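Local coordinates for protein putative secreted endoglycosylceramidase (Rhodococcus hoagii, PDB 6JYZ) that probably hydrolyses the glycosidic bond between sugar and ceramide in glycolipids, acting as a family 5 glycoside hydrolase with endogalactosylceramidase specificity, at residues Arg24-Glu28 / Pro285-Phe289; Asp80-Ile86 / Tyr119-His125; Phe208-Val214 / Glu252-His258. One frame throughout, in Å; residues are numbered along the deposited sequence.

Interaction 1 of 3, residues Arg24-Glu28 / Pro285-Phe289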
loop_
_atom_site.group_PDB
_atom_site.type_symbol
_atom_site.label_atom_id
_atom_site.label_comp_id
_atom_site.label_asym_id
_atom_site.label_seq_id
_atom_site.Cartn_x
_atom_site.Cartn_y
_atom_site.Cartn_z
ATOM N N ARG A 24 13.552 7.966 12.313
ATOM C CA ARG A 24 12.250 8.590 12.046
ATOM C C ARG A 24 12.285 9.146 10.626
ATOM O O ARG A 24 13.278 9.736 10.171
ATOM C CB ARG A 24 12.078 9.723 13.062
ATOM C CG ARG A 24 10.921 10.666 12.747
ATOM C CD ARG A 24 10.741 11.642 13.904
ATOM N NE ARG A 24 9.999 12.830 13.483
ATOM C CZ ARG A 24 9.915 13.894 14.293
ATOM N NH1 ARG A 24 10.561 13.866 15.460
ATOM N NH2 ARG A 24 9.223 14.943 13.870
ATOM N N LEU A 25 11.122 9.043 9.962
ATOM C CA LEU A 25 10.937 9.586 8.625
ATOM C C LEU A 25 10.141 10.878 8.645
ATOM O O LEU A 25 9.169 11.019 9.430
ATOM C CB LEU A 25 10.208 8.583 7.729
ATOM C CG LEU A 25 10.979 7.290 7.591
ATOM C CD1 LEU A 25 10.238 6.306 6.673
ATOM C CD2 LEU A 25 12.393 7.522 7.107
ATOM N N THR A 26 10.434 11.758 7.731
ATOM C CA THR A 26 9.828 13.067 7.528
ATOM C C THR A 26 9.739 13.316 6.028
ATOM O O THR A 26 9.994 12.421 5.206
ATOM C CB THR A 26 10.688 14.107 8.294
ATOM O OG1 THR A 26 9.996 15.359 8.289
ATOM C CG2 THR A 26 12.069 14.318 7.713
ATOM N N VAL A 27 9.286 14.524 5.676
ATOM C CA VAL A 27 9.214 14.958 4.300
ATOM C C VAL A 27 9.997 16.259 4.199
ATOM O O VAL A 27 9.800 17.161 5.036
ATOM C CB VAL A 27 7.750 15.157 3.860
ATOM C CG1 VAL A 27 7.693 15.863 2.496
ATOM C CG2 VAL A 27 6.990 13.854 3.834
ATOM N N GLU A 28 10.839 16.370 3.167
ATOM C CA GLU A 28 11.430 17.670 2.913
ATOM C C GLU A 28 11.576 17.776 1.396
ATOM O O GLU A 28 12.093 16.853 0.761
ATOM C CB GLU A 28 12.763 17.801 3.616
ATOM C CG GLU A 28 13.303 19.209 3.436
ATOM C CD GLU A 28 14.577 19.343 4.220
ATOM O OE1 GLU A 28 15.493 18.555 3.937
ATOM O OE2 GLU A 28 14.613 20.188 5.146
ATOM N N PRO A 285 2.458 19.513 6.105
ATOM C CA PRO A 285 3.686 19.342 5.356
ATOM C C PRO A 285 4.137 17.891 5.202
ATOM O O PRO A 285 5.025 17.648 4.391
ATOM C CB PRO A 285 4.749 20.147 6.160
ATOM C CG PRO A 285 4.127 20.199 7.505
ATOM C CD PRO A 285 2.613 20.318 7.333
ATOM N N LEU A 286 3.524 16.969 5.940
ATOM C CA LEU A 286 3.944 15.579 5.872
ATOM C C LEU A 286 2.990 14.707 5.065
ATOM O O LEU A 286 3.055 13.475 5.190
ATOM C CB LEU A 286 4.136 15.000 7.291
ATOM C CG LEU A 286 5.076 15.813 8.164
ATOM C CD1 LEU A 286 5.214 15.157 9.554
ATOM C CD2 LEU A 286 6.438 15.954 7.534
ATOM N N VAL A 287 2.184 15.332 4.199
ATOM C CA VAL A 287 1.349 14.466 3.347
ATOM C C VAL A 287 2.154 13.889 2.190
ATOM O O VAL A 287 3.140 14.460 1.708
ATOM C CB VAL A 287 0.130 15.257 2.794
ATOM C CG1 VAL A 287 -0.786 15.700 3.934
ATOM C CG2 VAL A 287 0.515 16.409 1.856
ATOM N N VAL A 288 1.703 12.721 1.728
ATOM C CA VAL A 288 2.320 11.941 0.647
ATOM C C VAL A 288 1.196 11.471 -0.263
ATOM O O VAL A 288 0.245 10.834 0.227
ATOM C CB VAL A 288 3.090 10.749 1.251
ATOM C CG1 VAL A 288 3.544 9.812 0.127
ATOM C CG2 VAL A 288 4.261 11.219 2.133
ATOM N N PHE A 289 1.282 11.795 -1.555
ATOM C CA PHE A 289 0.245 11.394 -2.501
ATOM C C PHE A 289 0.476 9.963 -2.983
ATOM O O PHE A 289 1.600 9.592 -3.372
ATOM C CB PHE A 289 0.299 12.369 -3.683
ATOM C CG PHE A 289 -0.776 12.117 -4.721
ATOM C CD1 PHE A 289 -2.111 11.981 -4.347
ATOM C CD2 PHE A 289 -0.456 11.950 -6.066
ATOM C CE1 PHE A 289 -3.109 11.724 -5.313
ATOM C CE2 PHE A 289 -1.478 11.698 -7.007
ATOM C CZ PHE A 289 -2.761 11.574 -6.621
#
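Pro285 meets Val27 through its backbone rather than its ring: the carbonyl oxygen Pro285 O lies 3.7 Å from Val27 CG1. At Leu286 a side chain takes over. With CG anti to the carbonyl carbon (chi1 -54°), the branch CD2 is carried across to the strand, where it sits 3.7 Å from Thr26 OG1 and 4.0 Å from Val27 CB. The same methyl lies 3.7 Å from the amide Val27 N, a buried donor for which the model holds no partner. Val287 turns its side chain from the strand, and Val288 then supplies the last apolar touch, its CG2 lying 4.2 Å from Val27 CG2, the two valines meeting at an oblique angle. No hydrogen bond joins the segments, so the fit is one of methyl packing, centred on Val27, and it buries a modest 186 Å². Leu259 of strand 259-262 touches Val27, Leu286 and Val288 together. Strand 25-28 forms an antiparallel hairpin with 31-34, laid across the N-terminal ends of the strands, consistent with the way such hairpins close the bottom of the (beta/alpha)8 barrel of family 5 glycoside hydrolases.

Interaction 2 of 3, residues Asp80-Ile86 / Tyr119-His125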
loop_
_atom_site.group_PDB
_atom_site.type_symbol
_atom_site.label_atom_id
_atom_site.label_comp_id
_atom_site.label_asym_id
_atom_site.label_seq_id
_atom_site.Cartn_x
_atom_site.Cartn_y
_atom_site.Cartn_z
ATOM N N ASP A 80 12.147 -2.809 2.220
ATOM C CA ASP A 80 12.316 -2.010 3.417
ATOM C C ASP A 80 11.020 -1.305 3.864
ATOM O O ASP A 80 11.084 -0.482 4.754
ATOM C CB ASP A 80 13.432 -0.961 3.291
ATOM C CG ASP A 80 13.118 0.106 2.284
ATOM O OD1 ASP A 80 12.046 0.050 1.642
ATOM O OD2 ASP A 80 13.978 1.053 2.164
ATOM N N VAL A 81 9.890 -1.738 3.301
ATOM C CA VAL A 81 8.601 -1.224 3.782
ATOM C C VAL A 81 7.584 -2.329 3.558
ATOM O O VAL A 81 7.689 -3.172 2.686
ATOM C CB VAL A 81 8.185 0.069 3.022
ATOM C CG1 VAL A 81 7.752 -0.203 1.583
ATOM C CG2 VAL A 81 7.096 0.834 3.762
ATOM N N VAL A 82 6.548 -2.259 4.388
ATOM C CA VAL A 82 5.340 -3.062 4.204
ATOM C C VAL A 82 4.131 -2.125 4.310
ATOM O O VAL A 82 4.109 -1.220 5.143
ATOM C CB VAL A 82 5.241 -4.153 5.274
ATOM C CG1 VAL A 82 5.314 -3.608 6.665
ATOM C CG2 VAL A 82 3.957 -4.937 5.173
ATOM N N ARG A 83 3.183 -2.322 3.411
ATOM C CA ARG A 83 1.866 -1.687 3.542
ATOM C C ARG A 83 0.976 -2.734 4.211
ATOM O O ARG A 83 0.584 -3.720 3.615
ATOM C CB ARG A 83 1.368 -1.201 2.177
ATOM C CG ARG A 83 0.020 -0.453 2.317
ATOM C CD ARG A 83 -0.286 0.250 1.004
ATOM N NE ARG A 83 -1.588 0.918 0.982
ATOM C CZ ARG A 83 -2.650 0.519 0.280
ATOM N NH1 ARG A 83 -2.727 -0.677 -0.299
ATOM N NH2 ARG A 83 -3.671 1.398 0.179
ATOM N N LEU A 84 0.741 -2.491 5.508
ATOM C CA LEU A 84 0.026 -3.453 6.346
ATOM C C LEU A 84 -1.472 -3.153 6.259
ATOM O O LEU A 84 -1.915 -2.085 6.717
ATOM C CB LEU A 84 0.585 -3.337 7.771
ATOM C CG LEU A 84 0.094 -4.444 8.698
ATOM C CD1 LEU A 84 0.730 -5.804 8.369
ATOM C CD2 LEU A 84 0.426 -4.052 10.120
ATOM N N ASN A 85 -2.192 -4.050 5.610
ATOM C CA ASN A 85 -3.616 -3.793 5.336
ATOM C C ASN A 85 -4.421 -4.195 6.573
ATOM O O ASN A 85 -4.600 -5.405 6.814
ATOM C CB ASN A 85 -4.037 -4.625 4.117
ATOM C CG ASN A 85 -3.076 -4.605 2.939
ATOM O OD1 ASN A 85 -2.720 -5.698 2.451
ATOM N ND2 ASN A 85 -2.688 -3.440 2.440
ATOM N N ILE A 86 -4.919 -3.204 7.273
ATOM C CA ILE A 86 -5.673 -3.435 8.511
ATOM C C ILE A 86 -7.124 -3.026 8.318
ATOM O O ILE A 86 -7.481 -2.381 7.322
ATOM C CB ILE A 86 -5.046 -2.701 9.692
ATOM C CG1 ILE A 86 -5.092 -1.191 9.528
ATOM C CG2 ILE A 86 -3.589 -3.186 9.938
ATOM C CD1 ILE A 86 -4.666 -0.387 10.766
ATOM N N TYR A 119 10.128 -0.722 7.525
ATOM C CA TYR A 119 9.162 0.246 8.021
ATOM C C TYR A 119 7.736 -0.197 7.682
ATOM O O TYR A 119 7.514 -0.932 6.719
ATOM C CB TYR A 119 9.372 1.586 7.307
ATOM C CG TYR A 119 10.604 2.363 7.717
ATOM C CD1 TYR A 119 10.529 3.237 8.782
ATOM C CD2 TYR A 119 11.782 2.316 6.979
ATOM C CE1 TYR A 119 11.604 4.020 9.169
ATOM C CE2 TYR A 119 12.863 3.116 7.329
ATOM C CZ TYR A 119 12.769 3.924 8.441
ATOM O OH TYR A 119 13.861 4.709 8.780
ATOM N N THR A 120 6.757 0.278 8.459
ATOM C CA THR A 120 5.364 -0.068 8.240
ATOM C C THR A 120 4.512 1.139 7.912
ATOM O O THR A 120 4.510 2.137 8.651
ATOM C CB THR A 120 4.797 -0.727 9.486
ATOM O OG1 THR A 120 5.501 -1.945 9.739
ATOM C CG2 THR A 120 3.332 -1.115 9.317
ATOM N N VAL A 121 3.749 1.036 6.814
ATOM C CA VAL A 121 2.644 1.932 6.539
ATOM C C VAL A 121 1.389 1.256 7.062
ATOM O O VAL A 121 1.077 0.118 6.668
ATOM C CB VAL A 121 2.529 2.217 5.032
ATOM C CG1 VAL A 121 1.210 2.930 4.724
ATOM C CG2 VAL A 121 3.712 2.990 4.518
ATOM N N LEU A 122 0.662 1.937 7.954
ATOM C CA LEU A 122 -0.624 1.416 8.424
ATOM C C LEU A 122 -1.712 1.851 7.443
ATOM O O LEU A 122 -1.978 3.041 7.334
ATOM C CB LEU A 122 -0.928 1.971 9.826
ATOM C CG LEU A 122 0.094 1.546 10.904
ATOM C CD1 LEU A 122 -0.261 2.265 12.184
ATOM C CD2 LEU A 122 0.045 0.048 11.095
ATOM N N ASP A 123 -2.314 0.876 6.774
ATOM C CA ASP A 123 -3.310 1.170 5.748
ATOM C C ASP A 123 -4.695 0.730 6.211
ATOM O O ASP A 123 -4.915 -0.457 6.396
ATOM C CB ASP A 123 -2.896 0.431 4.462
ATOM C CG ASP A 123 -4.013 0.173 3.486
ATOM O OD1 ASP A 123 -4.951 0.961 3.363
ATOM O OD2 ASP A 123 -3.955 -0.924 2.853
ATOM N N MET A 124 -5.580 1.714 6.361
ATOM C CA MET A 124 -6.968 1.404 6.715
ATOM C C MET A 124 -7.624 0.891 5.446
ATOM O O MET A 124 -8.070 1.692 4.599
ATOM C CB MET A 124 -7.628 2.671 7.251
ATOM C CG MET A 124 -8.972 2.416 7.936
ATOM S SD MET A 124 -8.816 1.524 9.544
ATOM C CE MET A 124 -8.016 2.766 10.548
ATOM N N HIS A 125 -7.615 -0.412 5.272
ATOM C CA HIS A 125 -7.903 -1.015 3.984
ATOM C C HIS A 125 -9.373 -1.326 3.863
ATOM O O HIS A 125 -10.081 -1.666 4.814
ATOM C CB HIS A 125 -7.092 -2.305 3.814
ATOM C CG HIS A 125 -6.841 -2.653 2.364
ATOM N ND1 HIS A 125 -7.539 -3.530 1.555
ATOM C CD2 HIS A 125 -5.872 -2.058 1.619
ATOM C CE1 HIS A 125 -6.922 -3.433 0.320
ATOM N NE2 HIS A 125 -5.951 -2.572 0.369
#
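Arg83 and Asp123 stack flat, guanidinium and carboxylate planes only 10° apart, with Asp123 CG 3.5 Å from Arg83 CZ. Their salt bridge, Arg83 NH1 to Asp123 OD2 at 3.4 Å, is one of charge alone, the oxygen lying over the guanidinium face with no N-H pointing at it. Asn85 ND2 appears to donate to the same OD2, its amide almost perpendicular to the carboxylate, but the bond is as uncertain as the oxygen's place, OD2 sitting too near His125 CD2. The His125 ring is turned 77° from the guanidinium, and His125 NE2 lies 3.8 Å from Arg83 NH1, which sits at the ring edge. Arg83 gets there with CG anti to its backbone N (chi1 -177°) and the chain extended. Its nitrogens also form salt bridges with Asp218, Glu263 and Glu329 and hydrogen bonds with Asn46 and Asn221. A leucine in its place would probably leave these three carboxylates and Asp123 gathered without their shared positive partner. The polar cluster lies toward the C-terminal ends of the strands, probably in the region where (beta/alpha)8 glycoside hydrolases carry their active site. Beneath, seven backbone hydrogen bonds hold the two parallel strands in register. Leu84, Ile86, Thr120, Leu122 and Met124 pack outward on crossover helix 100-115 and on helix 193-206, while strand 38-47 pairs along the far edge of 81-86.

Interaction 3 of 3, residues Phe208-Val214 / Glu252-His258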
loop_
_atom_site.group_PDB
_atom_site.type_symbol
_atom_site.label_atom_id
_atom_site.label_comp_id
_atom_site.label_asym_id
_atom_site.label_seq_id
_atom_site.Cartn_x
_atom_site.Cartn_y
_atom_site.Cartn_z
ATOM N N PHE A 208 1.013 4.447 18.293
ATOM C CA PHE A 208 2.285 4.380 17.593
ATOM C C PHE A 208 2.960 5.728 17.545
ATOM O O PHE A 208 3.931 5.900 16.782
ATOM C CB PHE A 208 2.068 3.788 16.187
ATOM C CG PHE A 208 1.690 2.347 16.226
ATOM C CD1 PHE A 208 2.672 1.365 16.511
ATOM C CD2 PHE A 208 0.375 1.941 16.099
ATOM C CE1 PHE A 208 2.303 0.031 16.602
ATOM C CE2 PHE A 208 0.015 0.620 16.223
ATOM C CZ PHE A 208 0.986 -0.352 16.487
ATOM N N ARG A 209 2.544 6.668 18.379
ATOM C CA ARG A 209 2.982 8.039 18.249
ATOM C C ARG A 209 4.493 8.248 18.488
ATOM O O ARG A 209 5.024 9.281 18.020
ATOM C CB ARG A 209 2.154 8.991 19.138
ATOM C CG ARG A 209 2.380 8.762 20.625
ATOM C CD ARG A 209 1.369 9.638 21.335
ATOM N NE ARG A 209 1.530 9.568 22.802
ATOM C CZ ARG A 209 0.948 8.701 23.602
ATOM N NH1 ARG A 209 0.290 7.670 23.105
ATOM N NH2 ARG A 209 1.089 8.829 24.932
ATOM N N ASN A 210 5.113 7.280 19.207
ATOM C CA ASN A 210 6.548 7.426 19.416
ATOM C C ASN A 210 7.343 6.366 18.668
ATOM O O ASN A 210 8.509 6.186 18.947
ATOM C CB ASN A 210 6.889 7.399 20.943
ATOM C CG ASN A 210 6.755 8.768 21.584
ATOM O OD1 ASN A 210 7.475 9.666 21.179
ATOM N ND2 ASN A 210 5.749 8.911 22.419
ATOM N N GLU A 211 6.736 5.680 17.696
ATOM C CA GLU A 211 7.400 4.551 17.020
ATOM C C GLU A 211 7.961 4.998 15.660
ATOM O O GLU A 211 7.177 5.211 14.699
ATOM C CB GLU A 211 6.333 3.469 16.780
ATOM C CG GLU A 211 6.882 2.260 16.063
ATOM C CD GLU A 211 8.162 1.726 16.647
ATOM O OE1 GLU A 211 8.053 1.038 17.668
ATOM O OE2 GLU A 211 9.254 1.981 16.127
ATOM N N PRO A 212 9.268 5.126 15.494
ATOM C CA PRO A 212 9.810 5.580 14.208
ATOM C C PRO A 212 9.618 4.520 13.118
ATOM O O PRO A 212 9.680 4.905 11.930
ATOM C CB PRO A 212 11.321 5.804 14.492
ATOM C CG PRO A 212 11.610 4.906 15.676
ATOM C CD PRO A 212 10.344 4.945 16.538
ATOM N N ALA A 213 9.412 3.257 13.430
ATOM C CA ALA A 213 9.254 2.282 12.362
ATOM C C ALA A 213 7.952 2.477 11.642
ATOM O O ALA A 213 7.783 1.872 10.584
ATOM C CB ALA A 213 9.318 0.924 12.979
ATOM N N VAL A 214 6.973 3.179 12.203
ATOM C CA VAL A 214 5.730 3.437 11.495
ATOM C C VAL A 214 5.984 4.662 10.624
ATOM O O VAL A 214 6.263 5.756 11.104
ATOM C CB VAL A 214 4.568 3.631 12.466
ATOM C CG1 VAL A 214 3.312 4.209 11.751
ATOM C CG2 VAL A 214 4.234 2.311 13.154
ATOM N N GLU A 252 -1.282 12.435 18.413
ATOM C CA GLU A 252 0.153 12.239 18.430
ATOM C C GLU A 252 0.839 13.120 19.459
ATOM O O GLU A 252 2.052 13.050 19.576
ATOM C CB GLU A 252 0.756 12.559 17.052
ATOM C CG GLU A 252 0.410 11.515 15.978
ATOM C CD GLU A 252 0.843 12.030 14.622
ATOM O OE1 GLU A 252 0.717 13.194 14.309
ATOM O OE2 GLU A 252 1.331 11.167 13.819
ATOM N N THR A 253 0.068 13.914 20.208
ATOM C CA THR A 253 0.663 14.723 21.309
ATOM C C THR A 253 1.448 13.785 22.238
ATOM O O THR A 253 1.023 12.730 22.624
ATOM C CB THR A 253 -0.456 15.430 22.066
ATOM O OG1 THR A 253 -1.177 16.310 21.189
ATOM C CG2 THR A 253 0.064 16.309 23.192
ATOM N N GLY A 254 2.666 14.231 22.552
ATOM C CA GLY A 254 3.592 13.455 23.395
ATOM C C GLY A 254 4.473 12.527 22.581
ATOM O O GLY A 254 5.416 11.932 23.114
ATOM N N GLY A 255 4.202 12.381 21.260
ATOM C CA GLY A 255 5.084 11.683 20.333
ATOM C C GLY A 255 5.532 12.671 19.274
ATOM O O GLY A 255 5.926 13.795 19.543
ATOM N N PHE A 256 5.464 12.245 18.004
ATOM C CA PHE A 256 5.894 13.079 16.906
ATOM C C PHE A 256 4.946 12.855 15.742
ATOM O O PHE A 256 4.291 11.820 15.695
ATOM C CB PHE A 256 7.376 12.847 16.526
ATOM C CG PHE A 256 7.656 11.467 15.993
ATOM C CD1 PHE A 256 7.452 11.214 14.639
ATOM C CD2 PHE A 256 8.149 10.454 16.815
ATOM C CE1 PHE A 256 7.719 9.958 14.089
ATOM C CE2 PHE A 256 8.419 9.211 16.225
ATOM C CZ PHE A 256 8.180 8.982 14.909
ATOM N N PRO A 257 4.907 13.806 14.781
ATOM C CA PRO A 257 3.996 13.655 13.643
ATOM C C PRO A 257 4.567 12.690 12.615
ATOM O O PRO A 257 5.680 12.841 12.155
ATOM C CB PRO A 257 3.883 15.072 13.071
ATOM C CG PRO A 257 5.161 15.723 13.484
ATOM C CD PRO A 257 5.477 15.156 14.869
ATOM N N HIS A 258 3.776 11.691 12.276
ATOM C CA HIS A 258 4.110 10.756 11.217
ATOM C C HIS A 258 3.568 11.204 9.865
ATOM O O HIS A 258 2.776 12.150 9.776
ATOM C CB HIS A 258 3.608 9.355 11.595
ATOM C CG HIS A 258 4.256 8.784 12.828
ATOM N ND1 HIS A 258 4.164 9.382 14.131
ATOM C CD2 HIS A 258 5.013 7.670 12.933
ATOM C CE1 HIS A 258 4.845 8.555 14.984
ATOM N NE2 HIS A 258 5.309 7.515 14.261
HETATM O O HOH W 1 8.186 11.381 23.301
#
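Phe256 lies with one face against the imidazole of His258, Phe256 CE1 standing 3.3 Å above the centre of that ring; the same face covers Arg209 O, and the ring edge meets Pro212 CA. Both segments are helix-to-strand loops of the (beta/alpha)8 barrel, one leading into strand 214-218 and the other into 259-262, and each is folded by beta turns. Arg209 O also accepts the backbone N-H of Phe256, with Phe256 N 3.0 Å away. Gly255 passes so close that a CB there would run into this oxygen. The imidazole of His258 points into the opposing loop, which rings its edge with carbonyls. His258 NE2 donates to Glu211 O (3.0 Å), which lies nearly in the imidazole plane, but NE2 approaches from above the carbonyl plane, and Val214 N reaches the same oxygen from the other face. On either side of NE2, His258 CE1 lies 3.1 Å from Arg209 O and CD2 2.9 Å from Val214 O. The histidine's backbone is fixed by Glu252 OE2, which accepts His258 N and is also bonded to Tyr217. At the outer rim, Asn210 ND2 hydrogen-bonds Gly254 O at 3.1 Å, and a water closes the pair by donating to both Asn210 OD1 and Gly254 O, each 2.8 Å away.

In the fold
All three contacts lie in or against one (beta/alpha)8 barrel. Interaction 1 encloses the other two along the chain, interaction 2 closing before interaction 3 opens. Their centres lie about 16 Å (1 and 2), 13 Å (1 and 3) and 15 Å (2 and 3) apart. Interaction 2 runs along neighbouring barrel strands near the centre of the molecule, whereas interactions 1 and 3 lie farther out, at the end where those strands begin. There Thr120 N probably hydrogen-bonds Ala213 O, tying the 208-214 loop to strand 119-124, while Arg24 packs on Phe256 and Leu25 on Tyr119. The N-terminal hairpin and the helix-to-strand loops thus probably help to close the barrel floor, away from the Arg83 network.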